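PDB 3PPT: Sodium/calcium exchanger regulatory protein 1 from Loligo pealei, which binds and may transport fatty acids such as palmitoleate, also binds polyphosphoinositides and phosphatidic acid, and when phosphorylated stimulates the optic nerve sodium/calcium exchanger. Local coordinates for residues G6-E11 / G110-I115; P38-K43 / I51-T56; M20-V25 / L116-V121; D45-S50 / S63-Q68. One frame throughout, in Å; residues are numbered along the deposited sequence.

Contact 1: G6-E11 / G110-I115; sequences GKWILE and GKMHMI. With PAM (palmitoleic acid), chain B.
Met112 lies across one face of the Trp8 indole, CB over the six-membered ring and sulfur over the five-membered one. CB sits 3.7 Å from the centroid of the Trp8 six-membered ring, a CH-pi contact. SD stands 4.1 Å from the centroid of the Trp8 five-membered ring, only 7° off its normal, a face-on Met-aromatic contact. The Met112 chain leaves with CG anti to the backbone N and then bends at chi3, which puts CE 3.8 Å from Trp8 CG. At the indole's edge, near its plane, Gly110 O comes to 3.6 Å from Trp8 CZ3. NE1 is hydrogen-bonded to Leu4 O, which helps fix the ring's rotation. An alanine at Trp8 would probably leave Met112 without its aromatic platform and lose the bond to Leu4. Farther out, Lys111 NZ reaches the syn lone pair of Glu11 OE1, 2.8 Å away, in a salt bridge between extended chains crossing at about a right angle. Segments 6-11 and 111-115 cross at 66° and are not sheet neighbours, since strand 121-130 runs between them. Met114 of the palmitoleic acid pocket follows on the same strand, and the Trp8-Met112 pair is interior packing of a fatty-acid-binding protein beta-barrel.

Contact 2: P38-K43 / I51-T56; sequences PTQEIK and IKTSTT. With PAM (palmitoleic acid), chain B.
Gln40 reaches the ligand's head group: its NE2 lies 2.9 Å from O1 of the palmitoleic acid carboxylate, which is also hydrogen-bonded to Tyr127 OH and Arg125 NE. At the other end of the fatty acid, C16 comes to 3.1 Å from Thr53 O. The amide of Gln40 is held on its other side by Arg105 NE, hydrogen-bonded to OE1, and its stem rests against the neighbouring strand, with CG 3.6 Å from Thr53 OG1. An alanine at Gln40 would probably lose both the approach to the carboxylate and the link to Arg105. Next along this face, Ile42 CG1 packs 4.0 Å from Ile51 CG1, the two side chains side by side. All four residues line one side of an antiparallel beta hairpin of the barrel wall, strands 39-45 and 48-54, in which Gln40-Thr53 and Ile42-Ile51 are non-hydrogen-bonded pairs. The alternate pairs, Thr39-Ser54 and Glu41-Lys52, carry two backbone bonds each; Lys52 N to Glu41 O is 2.9 Å long with an N-H...O angle of 169°. On their side of the sheet one water is hydrogen-bonded to Thr39 OG1, Glu41 OE1, Lys52 O and Ser54 OG. Lys52 lies alongside Glu41 but bends at chi3 and chi4, carrying NZ off to a salt bridge with Asp61.

Contact 3: M20-V25 / L116-V121; sequences MKAVGV and LKVNDV
The helix ends here in a Schellman motif, Gly24 turning to phi 97° while Val25 N reaches back to Met20 O at 3.0 Å and Gly24 N to Lys21 O, and it faces a type II' beta turn, Val118 to Val121, with the CA atoms of Ala22 and Val118 6.9 Å apart. Both ends close that turn, Val121 N bonding to Val118 O at 2.7 Å and Val118 N to Val121 O. No hydrogen bond crosses, and the close contacts are between methyl groups. Ala22 CB points at the turn and meets Val118 CG1 tip to tip at 3.6 Å. This follows from the Val118 torsion (chi1 57°), which sets CG1 in the crowded position between the backbone N and the carbonyl carbon. Its other branch, CG2, lies 4.0 Å from Val23 CG1, the two side chains crossing obliquely, so Val118 is shared between two successive residues, Ala22 and Val23. In this family a pair of short helices caps the open end of the barrel, here 16-23 and 27-35, and the contact joins the first to the turn between strands 111-118 and 121-130. Tyr19 touches Leu116, Val118 and Val121, while Met20 and Leu116 both touch the palmitoleic acid.

Contact 4: D45-S50 / S63-Q68; sequences DGDSWS and SFTIGQ
Trp49 starts with its CB over the face of the Phe64 ring, 3.6 Å from the centroid, in a CH-pi contact whose shortest approach is 3.3 Å, from Trp49 CB to Phe64 CZ. One bond on, CG lies beside Phe64 CE1. The pyrrole side then meets Ile66: Trp49 CD1 is 3.8 Å from Ile66 CG1, and Trp49 NE1 is 3.5 Å from the same CG1. Ile66 CD1 hangs over the five-membered ring, 4.0 Å from its centroid, a second CH-pi contact. On the benzo side CE3 still grazes Phe64 CZ, and CZ3 goes on to Ile42 CG2. The Phe64 ring and the Trp49 five-membered ring are nearly parallel, their planes at 17°, but slid so far that they barely overlap. What brings the phenyl under Trp49 CB is the Phe64 chi1 of 54°, with CG in the crowded position between the backbone N and the carbonyl carbon.

Behind the side chains the strands are an antiparallel hairpin. Trp49 and Phe64 form a hydrogen-bonded pair, Trp49 N to Phe64 O at 2.9 Å and almost straight, and Ile66 N bonds to Asp47 O beyond it. A water joins Asp47 OD2 to Ile66 O. On the inner side of the sheet the aromatic pair packs against other strands: Trp49 touches Ile44 on strand 39-45, Ile86 on strand 79-87 and Met91 on strand 90-96, while Phe64, on the outermost strand 59-65, meets Cys84, Met91 and the nearly parallel ring of Phe70.

From the N terminus, strand 6-14 opens the longest loop, which contact 1 closes when the chain returns as 110-115. Helix 16-23 follows and opens a second, closed by contact 3 immediately after, at 116-121; contacts 1 and 3 therefore cross, sharing strand 111-118. Both of the short-range contacts fall within these two loops. Contact 2 closes the hairpin 39-45/48-54 and contact 4 the next, 48-54/59-65, and these two also cross, through their common strand 48-54. Contact 2 touches contact 1 directly, because strands 6-14 and 39-45 are neighbours. Contacts 1, 2 and 4 together tie the wall from strand 6-14 to strand 59-65, while contact 3 joins the helical cap to the turn after strand 111-118.

Contact 1: G6-E11 / G110-I115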
# COMPACT_ATOMS: atom_id res chain seq x y z
N GLY A 6 6.63 -7.58 -8.99
CA GLY A 6 6.98 -6.81 -10.17
C GLY A 6 6.84 -5.32 -9.90
O GLY A 6 6.91 -4.88 -8.74
N LYS A 7 6.65 -4.55 -10.96
CA LYS A 7 6.55 -3.10 -10.83
C LYS A 7 5.18 -2.63 -11.31
O LYS A 7 4.62 -3.16 -12.28
CB LYS A 7 7.67 -2.43 -11.63
CG LYS A 7 7.66 -0.92 -11.54
CD LYS A 7 8.92 -0.32 -12.15
CE LYS A 7 8.92 1.17 -11.94
NZ LYS A 7 10.15 1.76 -12.52
N TRP A 8 4.66 -1.62 -10.61
CA TRP A 8 3.30 -1.14 -10.79
C TRP A 8 3.31 0.37 -10.77
O TRP A 8 4.09 0.97 -10.04
CB TRP A 8 2.44 -1.62 -9.61
CG TRP A 8 2.38 -3.10 -9.48
CD1 TRP A 8 3.12 -3.90 -8.66
CD2 TRP A 8 1.51 -3.97 -10.22
NE1 TRP A 8 2.76 -5.23 -8.84
CE2 TRP A 8 1.78 -5.29 -9.79
CE3 TRP A 8 0.53 -3.75 -11.19
CZ2 TRP A 8 1.10 -6.39 -10.32
CZ3 TRP A 8 -0.14 -4.84 -11.71
CH2 TRP A 8 0.15 -6.15 -11.27
N ILE A 9 2.42 1.00 -11.53
CA ILE A 9 2.29 2.46 -11.49
C ILE A 9 0.81 2.86 -11.38
O ILE A 9 -0.05 2.22 -11.98
CB ILE A 9 3.00 3.12 -12.70
CG1 ILE A 9 3.14 4.63 -12.50
CG2 ILE A 9 2.29 2.75 -14.02
CD1 ILE A 9 4.18 5.26 -13.43
N LEU A 10 0.51 3.88 -10.59
CA LEU A 10 -0.87 4.24 -10.32
C LEU A 10 -1.60 4.62 -11.59
O LEU A 10 -1.10 5.44 -12.36
CB LEU A 10 -0.94 5.41 -9.36
CG LEU A 10 -2.35 5.80 -8.91
CD1 LEU A 10 -2.93 4.74 -7.98
CD2 LEU A 10 -2.36 7.19 -8.25
N GLU A 11 -2.79 4.06 -11.78
CA GLU A 11 -3.66 4.43 -12.90
C GLU A 11 -4.92 5.20 -12.48
O GLU A 11 -5.30 6.18 -13.13
CB GLU A 11 -4.05 3.18 -13.70
CG GLU A 11 -4.94 3.46 -14.91
CD GLU A 11 -5.22 2.21 -15.71
OE1 GLU A 11 -5.80 1.25 -15.14
OE2 GLU A 11 -4.84 2.18 -16.89
N GLY A 110 -5.21 -8.40 -14.63
CA GLY A 110 -3.89 -7.86 -14.94
C GLY A 110 -3.44 -6.63 -14.16
O GLY A 110 -2.29 -6.22 -14.26
N LYS A 111 -4.36 -6.06 -13.40
CA LYS A 111 -4.15 -4.82 -12.65
C LYS A 111 -4.17 -5.03 -11.16
O LYS A 111 -4.94 -5.84 -10.65
CB LYS A 111 -5.21 -3.80 -13.03
CG LYS A 111 -5.10 -3.44 -14.48
CD LYS A 111 -5.84 -2.19 -14.83
CE LYS A 111 -5.62 -1.89 -16.30
NZ LYS A 111 -6.56 -0.87 -16.77
N MET A 112 -3.32 -4.31 -10.44
CA MET A 112 -3.29 -4.44 -9.00
C MET A 112 -4.31 -3.51 -8.38
O MET A 112 -4.24 -2.30 -8.56
CB MET A 112 -1.90 -4.15 -8.45
CG MET A 112 -1.84 -4.28 -6.93
SD MET A 112 -0.21 -4.04 -6.18
CE MET A 112 0.12 -2.31 -6.51
N HIS A 113 -5.28 -4.10 -7.68
CA HIS A 113 -6.25 -3.33 -6.91
C HIS A 113 -5.77 -3.25 -5.48
O HIS A 113 -5.62 -4.27 -4.82
CB HIS A 113 -7.62 -4.01 -6.94
CG HIS A 113 -8.27 -3.98 -8.28
ND1 HIS A 113 -9.54 -3.48 -8.48
CD2 HIS A 113 -7.82 -4.35 -9.50
CE1 HIS A 113 -9.85 -3.57 -9.76
NE2 HIS A 113 -8.82 -4.09 -10.40
N MET A 114 -5.53 -2.02 -5.03
CA MET A 114 -5.15 -1.77 -3.65
C MET A 114 -6.33 -1.09 -2.96
O MET A 114 -6.75 -0.01 -3.37
CB MET A 114 -3.89 -0.91 -3.57
CG MET A 114 -3.40 -0.73 -2.15
SD MET A 114 -2.05 0.48 -2.10
CE MET A 114 -1.59 0.40 -0.37
N ILE A 115 -6.87 -1.74 -1.94
CA ILE A 115 -8.00 -1.19 -1.19
C ILE A 115 -7.52 -0.82 0.20
O ILE A 115 -6.93 -1.64 0.90
CB ILE A 115 -9.17 -2.19 -1.11
CG1 ILE A 115 -9.63 -2.55 -2.53
CG2 ILE A 115 -10.32 -1.60 -0.32
CD1 ILE A 115 -10.70 -3.61 -2.58
C1 PAM B . -0.56 3.84 -2.34
O1 PAM B . 0.39 3.03 -2.21
O2 PAM B . -1.05 4.11 -3.46
C2 PAM B . -1.16 4.53 -1.12
C3 PAM B . -0.33 4.35 0.15
C4 PAM B . -0.95 5.12 1.32
C5 PAM B . -0.04 5.06 2.54
C6 PAM B . -0.59 5.77 3.77
C7 PAM B . -0.91 7.23 3.51
C8 PAM B . 0.34 8.00 3.10
C9 PAM B . -0.02 9.44 2.82
C10 PAM B . 0.90 10.33 2.42
C11 PAM B . 2.35 9.97 2.23
C12 PAM B . 2.74 10.24 0.78
C13 PAM B . 2.90 8.96 -0.02
C14 PAM B . 4.17 8.23 0.38
C15 PAM B . 4.38 7.01 -0.51
C16 PAM B . 5.82 6.87 -0.92

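Contact 2: P38-K43 / I51-T56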
# COMPACT_ATOMS: atom_id res chain seq x y z
N PRO A 38 2.43 7.33 -7.82
CA PRO A 38 3.44 6.44 -7.25
C PRO A 38 3.67 5.17 -8.04
O PRO A 38 2.79 4.68 -8.76
CB PRO A 38 2.84 6.07 -5.89
CG PRO A 38 1.37 6.27 -6.07
CD PRO A 38 1.25 7.46 -6.96
N THR A 39 4.87 4.63 -7.88
CA THR A 39 5.14 3.27 -8.31
C THR A 39 5.27 2.39 -7.07
O THR A 39 5.68 2.84 -6.00
CB THR A 39 6.44 3.15 -9.11
OG1 THR A 39 7.55 3.52 -8.28
CG2 THR A 39 6.37 4.03 -10.35
N GLN A 40 4.93 1.11 -7.24
CA GLN A 40 5.23 0.10 -6.24
C GLN A 40 6.07 -0.98 -6.88
O GLN A 40 5.74 -1.46 -7.98
CB GLN A 40 3.96 -0.50 -5.64
CG GLN A 40 3.21 0.46 -4.73
CD GLN A 40 2.06 -0.19 -3.98
OE1 GLN A 40 2.11 -1.39 -3.69
NE2 GLN A 40 1.03 0.59 -3.65
N GLU A 41 7.13 -1.37 -6.20
CA GLU A 41 7.95 -2.48 -6.63
C GLU A 41 7.92 -3.53 -5.55
O GLU A 41 8.30 -3.28 -4.41
CB GLU A 41 9.36 -2.01 -6.89
CG GLU A 41 9.42 -1.21 -8.16
CD GLU A 41 10.72 -0.50 -8.33
OE1 GLU A 41 10.94 0.49 -7.60
OE2 GLU A 41 11.52 -0.93 -9.20
N ILE A 42 7.42 -4.70 -5.93
CA ILE A 42 7.16 -5.76 -4.98
C ILE A 42 8.04 -6.95 -5.33
O ILE A 42 8.08 -7.39 -6.49
CB ILE A 42 5.66 -6.15 -5.04
CG1 ILE A 42 4.79 -4.93 -4.68
CG2 ILE A 42 5.36 -7.37 -4.15
CD1 ILE A 42 3.30 -5.19 -4.74
N LYS A 43 8.77 -7.43 -4.34
CA LYS A 43 9.62 -8.60 -4.49
C LYS A 43 9.16 -9.67 -3.52
O LYS A 43 8.77 -9.36 -2.39
CB LYS A 43 11.08 -8.25 -4.21
CG LYS A 43 11.65 -7.28 -5.23
CD LYS A 43 12.96 -6.68 -4.76
CE LYS A 43 13.46 -5.65 -5.74
NZ LYS A 43 14.05 -6.30 -6.94
N ILE A 51 8.31 -4.25 -0.33
CA ILE A 51 7.52 -3.32 -1.14
C ILE A 51 8.12 -1.93 -1.04
O ILE A 51 8.21 -1.36 0.06
CB ILE A 51 6.05 -3.25 -0.68
CG1 ILE A 51 5.41 -4.64 -0.69
CG2 ILE A 51 5.26 -2.31 -1.58
CD1 ILE A 51 3.95 -4.64 -0.31
N LYS A 52 8.54 -1.40 -2.18
CA LYS A 52 9.04 -0.04 -2.27
C LYS A 52 8.01 0.81 -2.98
O LYS A 52 7.63 0.52 -4.12
CB LYS A 52 10.38 0.01 -3.04
CG LYS A 52 10.90 1.44 -3.21
CD LYS A 52 12.15 1.53 -4.10
CE LYS A 52 13.34 0.84 -3.49
NZ LYS A 52 13.84 1.56 -2.29
N THR A 53 7.54 1.86 -2.31
CA THR A 53 6.58 2.79 -2.92
C THR A 53 7.28 4.11 -3.11
O THR A 53 7.75 4.70 -2.14
CB THR A 53 5.33 2.99 -2.04
OG1 THR A 53 4.76 1.71 -1.71
CG2 THR A 53 4.29 3.83 -2.77
N SER A 54 7.35 4.56 -4.36
CA SER A 54 8.17 5.73 -4.72
C SER A 54 7.34 6.86 -5.31
O SER A 54 6.45 6.61 -6.12
CB SER A 54 9.23 5.33 -5.76
OG SER A 54 10.07 4.27 -5.33
N THR A 55 7.64 8.09 -4.90
CA THR A 55 7.10 9.29 -5.52
C THR A 55 8.24 10.30 -5.67
O THR A 55 9.35 10.04 -5.23
CB THR A 55 6.00 9.95 -4.65
OG1 THR A 55 6.60 10.45 -3.44
CG2 THR A 55 4.87 8.97 -4.32
N THR A 56 7.95 11.47 -6.21
CA THR A 56 8.99 12.48 -6.37
C THR A 56 9.42 13.11 -5.04
O THR A 56 10.47 13.75 -4.99
CB THR A 56 8.56 13.61 -7.31
OG1 THR A 56 7.43 14.30 -6.76
CG2 THR A 56 8.22 13.08 -8.69
C1 PAM B . -0.56 3.84 -2.34
O1 PAM B . 0.39 3.03 -2.21
O2 PAM B . -1.05 4.11 -3.46
C2 PAM B . -1.16 4.53 -1.12
C3 PAM B . -0.33 4.35 0.15
C4 PAM B . -0.95 5.12 1.32
C5 PAM B . -0.04 5.06 2.54
C6 PAM B . -0.59 5.77 3.77
C7 PAM B . -0.91 7.23 3.51
C8 PAM B . 0.34 8.00 3.10
C9 PAM B . -0.02 9.44 2.82
C10 PAM B . 0.90 10.33 2.42
C11 PAM B . 2.35 9.97 2.23
C12 PAM B . 2.74 10.24 0.78
C13 PAM B . 2.90 8.96 -0.02
C14 PAM B . 4.17 8.23 0.38
C15 PAM B . 4.38 7.01 -0.51
C16 PAM B . 5.82 6.87 -0.92
O HOH W 1 8.88 1.96 -6.37

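Contact 3: M20-V25 / L116-V121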
# COMPACT_ATOMS: atom_id res chain seq x y z
N MET A 20 -6.69 9.79 3.67
CA MET A 20 -5.63 10.56 4.30
C MET A 20 -6.15 11.46 5.44
O MET A 20 -5.49 11.56 6.47
CB MET A 20 -4.88 11.40 3.27
CG MET A 20 -4.00 10.55 2.35
SD MET A 20 -2.91 11.56 1.34
CE MET A 20 -4.10 12.29 0.21
N LYS A 21 -7.31 12.08 5.26
CA LYS A 21 -7.89 12.88 6.34
C LYS A 21 -8.15 12.02 7.57
O LYS A 21 -7.89 12.44 8.69
CB LYS A 21 -9.17 13.58 5.89
CG LYS A 21 -8.91 14.74 4.94
CD LYS A 21 -10.22 15.40 4.51
CE LYS A 21 -9.95 16.56 3.57
NZ LYS A 21 -11.21 17.18 3.09
N ALA A 22 -8.63 10.80 7.36
CA ALA A 22 -8.99 9.91 8.46
C ALA A 22 -7.76 9.49 9.26
O ALA A 22 -7.85 9.28 10.46
CB ALA A 22 -9.74 8.70 7.96
N VAL A 23 -6.60 9.39 8.60
CA VAL A 23 -5.39 9.01 9.33
C VAL A 23 -4.60 10.23 9.81
O VAL A 23 -3.59 10.08 10.49
CB VAL A 23 -4.48 8.01 8.56
CG1 VAL A 23 -5.27 6.78 8.16
CG2 VAL A 23 -3.84 8.67 7.34
N GLY A 24 -5.07 11.43 9.48
CA GLY A 24 -4.50 12.64 10.04
C GLY A 24 -3.45 13.36 9.21
O GLY A 24 -2.71 14.19 9.73
N VAL A 25 -3.38 13.06 7.91
CA VAL A 25 -2.39 13.72 7.05
C VAL A 25 -2.72 15.21 6.91
O VAL A 25 -3.87 15.58 6.70
CB VAL A 25 -2.32 13.06 5.66
CG1 VAL A 25 -1.21 13.69 4.83
CG2 VAL A 25 -2.10 11.55 5.80
N LEU A 116 -7.75 0.44 0.57
CA LEU A 116 -7.30 0.97 1.85
C LEU A 116 -8.53 1.29 2.68
O LEU A 116 -9.38 2.08 2.25
CB LEU A 116 -6.46 2.23 1.66
CG LEU A 116 -5.20 2.10 0.79
CD1 LEU A 116 -5.51 2.30 -0.68
CD2 LEU A 116 -4.13 3.09 1.24
N LYS A 117 -8.62 0.70 3.86
CA LYS A 117 -9.77 0.93 4.73
C LYS A 117 -9.36 1.44 6.11
O LYS A 117 -8.47 0.88 6.75
CB LYS A 117 -10.60 -0.35 4.89
CG LYS A 117 -11.21 -0.85 3.59
CD LYS A 117 -12.08 -2.07 3.84
CE LYS A 117 -12.54 -2.71 2.54
NZ LYS A 117 -13.34 -3.95 2.78
N VAL A 118 -10.02 2.51 6.55
CA VAL A 118 -9.78 3.07 7.87
C VAL A 118 -11.12 3.57 8.36
O VAL A 118 -11.84 4.24 7.62
CB VAL A 118 -8.74 4.23 7.85
CG1 VAL A 118 -9.15 5.34 6.90
CG2 VAL A 118 -8.51 4.77 9.25
N ASN A 119 -11.48 3.23 9.60
CA ASN A 119 -12.77 3.59 10.14
C ASN A 119 -13.85 3.27 9.11
O ASN A 119 -13.94 2.13 8.66
CB ASN A 119 -12.77 5.07 10.54
CG ASN A 119 -11.75 5.37 11.62
OD1 ASN A 119 -11.45 4.52 12.45
ND2 ASN A 119 -11.21 6.59 11.60
N ASP A 120 -14.62 4.27 8.69
CA ASP A 120 -15.67 4.03 7.71
C ASP A 120 -15.31 4.41 6.28
O ASP A 120 -16.18 4.43 5.41
CB ASP A 120 -16.93 4.77 8.13
CG ASP A 120 -17.41 4.34 9.48
OD1 ASP A 120 -17.80 3.16 9.61
OD2 ASP A 120 -17.37 5.17 10.41
N VAL A 121 -14.04 4.69 6.04
CA VAL A 121 -13.58 5.14 4.74
C VAL A 121 -13.02 3.95 3.97
O VAL A 121 -12.27 3.14 4.52
CB VAL A 121 -12.50 6.22 4.87
CG1 VAL A 121 -11.86 6.51 3.52
CG2 VAL A 121 -13.07 7.48 5.48

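Contact 4: D45-S50 / S63-Q68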
# COMPACT_ATOMS: atom_id res chain seq x y z
N ASP A 45 10.18 -13.69 -2.14
CA ASP A 45 11.04 -14.87 -2.11
C ASP A 45 10.48 -15.78 -1.02
O ASP A 45 10.71 -15.55 0.17
CB ASP A 45 12.49 -14.47 -1.81
CG ASP A 45 13.47 -15.61 -1.98
OD1 ASP A 45 13.04 -16.78 -2.02
OD2 ASP A 45 14.68 -15.32 -2.06
N GLY A 46 9.73 -16.80 -1.42
CA GLY A 46 9.05 -17.66 -0.47
C GLY A 46 8.03 -16.85 0.30
O GLY A 46 7.11 -16.27 -0.29
N ASP A 47 8.18 -16.79 1.62
CA ASP A 47 7.28 -15.97 2.43
C ASP A 47 7.91 -14.64 2.84
O ASP A 47 7.42 -13.96 3.74
CB ASP A 47 6.77 -16.73 3.66
CG ASP A 47 7.89 -17.19 4.57
OD1 ASP A 47 9.07 -16.90 4.28
OD2 ASP A 47 7.59 -17.86 5.59
N SER A 48 9.02 -14.29 2.19
CA SER A 48 9.66 -13.00 2.40
C SER A 48 9.21 -12.02 1.32
O SER A 48 9.24 -12.34 0.13
CB SER A 48 11.18 -13.14 2.38
OG SER A 48 11.64 -13.90 3.49
N TRP A 49 8.82 -10.83 1.74
CA TRP A 49 8.34 -9.79 0.84
C TRP A 49 9.07 -8.48 1.05
O TRP A 49 9.51 -8.18 2.16
CB TRP A 49 6.86 -9.50 1.10
CG TRP A 49 5.91 -10.55 0.63
CD1 TRP A 49 5.90 -11.87 0.99
CD2 TRP A 49 4.83 -10.36 -0.28
NE1 TRP A 49 4.87 -12.52 0.35
CE2 TRP A 49 4.20 -11.61 -0.44
CE3 TRP A 49 4.32 -9.25 -0.97
CZ2 TRP A 49 3.09 -11.79 -1.27
CZ3 TRP A 49 3.23 -9.43 -1.81
CH2 TRP A 49 2.62 -10.69 -1.95
N SER A 50 9.18 -7.69 -0.01
CA SER A 50 9.50 -6.28 0.14
C SER A 50 8.65 -5.44 -0.79
O SER A 50 8.30 -5.87 -1.89
CB SER A 50 10.99 -6.01 -0.08
OG SER A 50 11.37 -6.30 -1.41
N SER A 63 10.00 -4.46 4.46
CA SER A 63 10.27 -5.87 4.19
C SER A 63 9.76 -6.67 5.38
O SER A 63 9.83 -6.21 6.52
CB SER A 63 11.75 -6.15 3.89
OG SER A 63 12.61 -5.77 4.95
N PHE A 64 9.20 -7.84 5.09
CA PHE A 64 8.51 -8.61 6.10
C PHE A 64 8.41 -10.07 5.73
O PHE A 64 8.64 -10.45 4.59
CB PHE A 64 7.10 -8.04 6.35
CG PHE A 64 6.25 -7.90 5.10
CD1 PHE A 64 5.44 -8.95 4.68
CD2 PHE A 64 6.27 -6.73 4.36
CE1 PHE A 64 4.66 -8.83 3.55
CE2 PHE A 64 5.48 -6.60 3.22
CZ PHE A 64 4.68 -7.65 2.81
N THR A 65 8.08 -10.86 6.73
CA THR A 65 7.76 -12.27 6.56
C THR A 65 6.26 -12.41 6.77
O THR A 65 5.72 -11.87 7.73
CB THR A 65 8.49 -13.12 7.61
OG1 THR A 65 9.90 -12.87 7.55
CG2 THR A 65 8.21 -14.61 7.39
N ILE A 66 5.59 -13.11 5.86
CA ILE A 66 4.16 -13.36 6.02
C ILE A 66 3.87 -13.97 7.39
O ILE A 66 4.53 -14.92 7.80
CB ILE A 66 3.63 -14.28 4.90
CG1 ILE A 66 3.72 -13.57 3.54
CG2 ILE A 66 2.21 -14.77 5.21
CD1 ILE A 66 2.82 -12.35 3.41
N GLY A 67 2.91 -13.39 8.11
CA GLY A 67 2.50 -13.90 9.40
C GLY A 67 3.25 -13.35 10.60
O GLY A 67 2.88 -13.63 11.73
N GLN A 68 4.30 -12.56 10.36
CA GLN A 68 5.15 -12.04 11.44
C GLN A 68 4.96 -10.53 11.62
O GLN A 68 5.26 -9.74 10.74
CB GLN A 68 6.62 -12.37 11.16
CG GLN A 68 7.60 -11.90 12.22
CD GLN A 68 9.04 -12.04 11.76
OE1 GLN A 68 9.47 -11.37 10.81
NE2 GLN A 68 9.79 -12.92 12.41
O HOH W 2 5.01 -17.35 6.50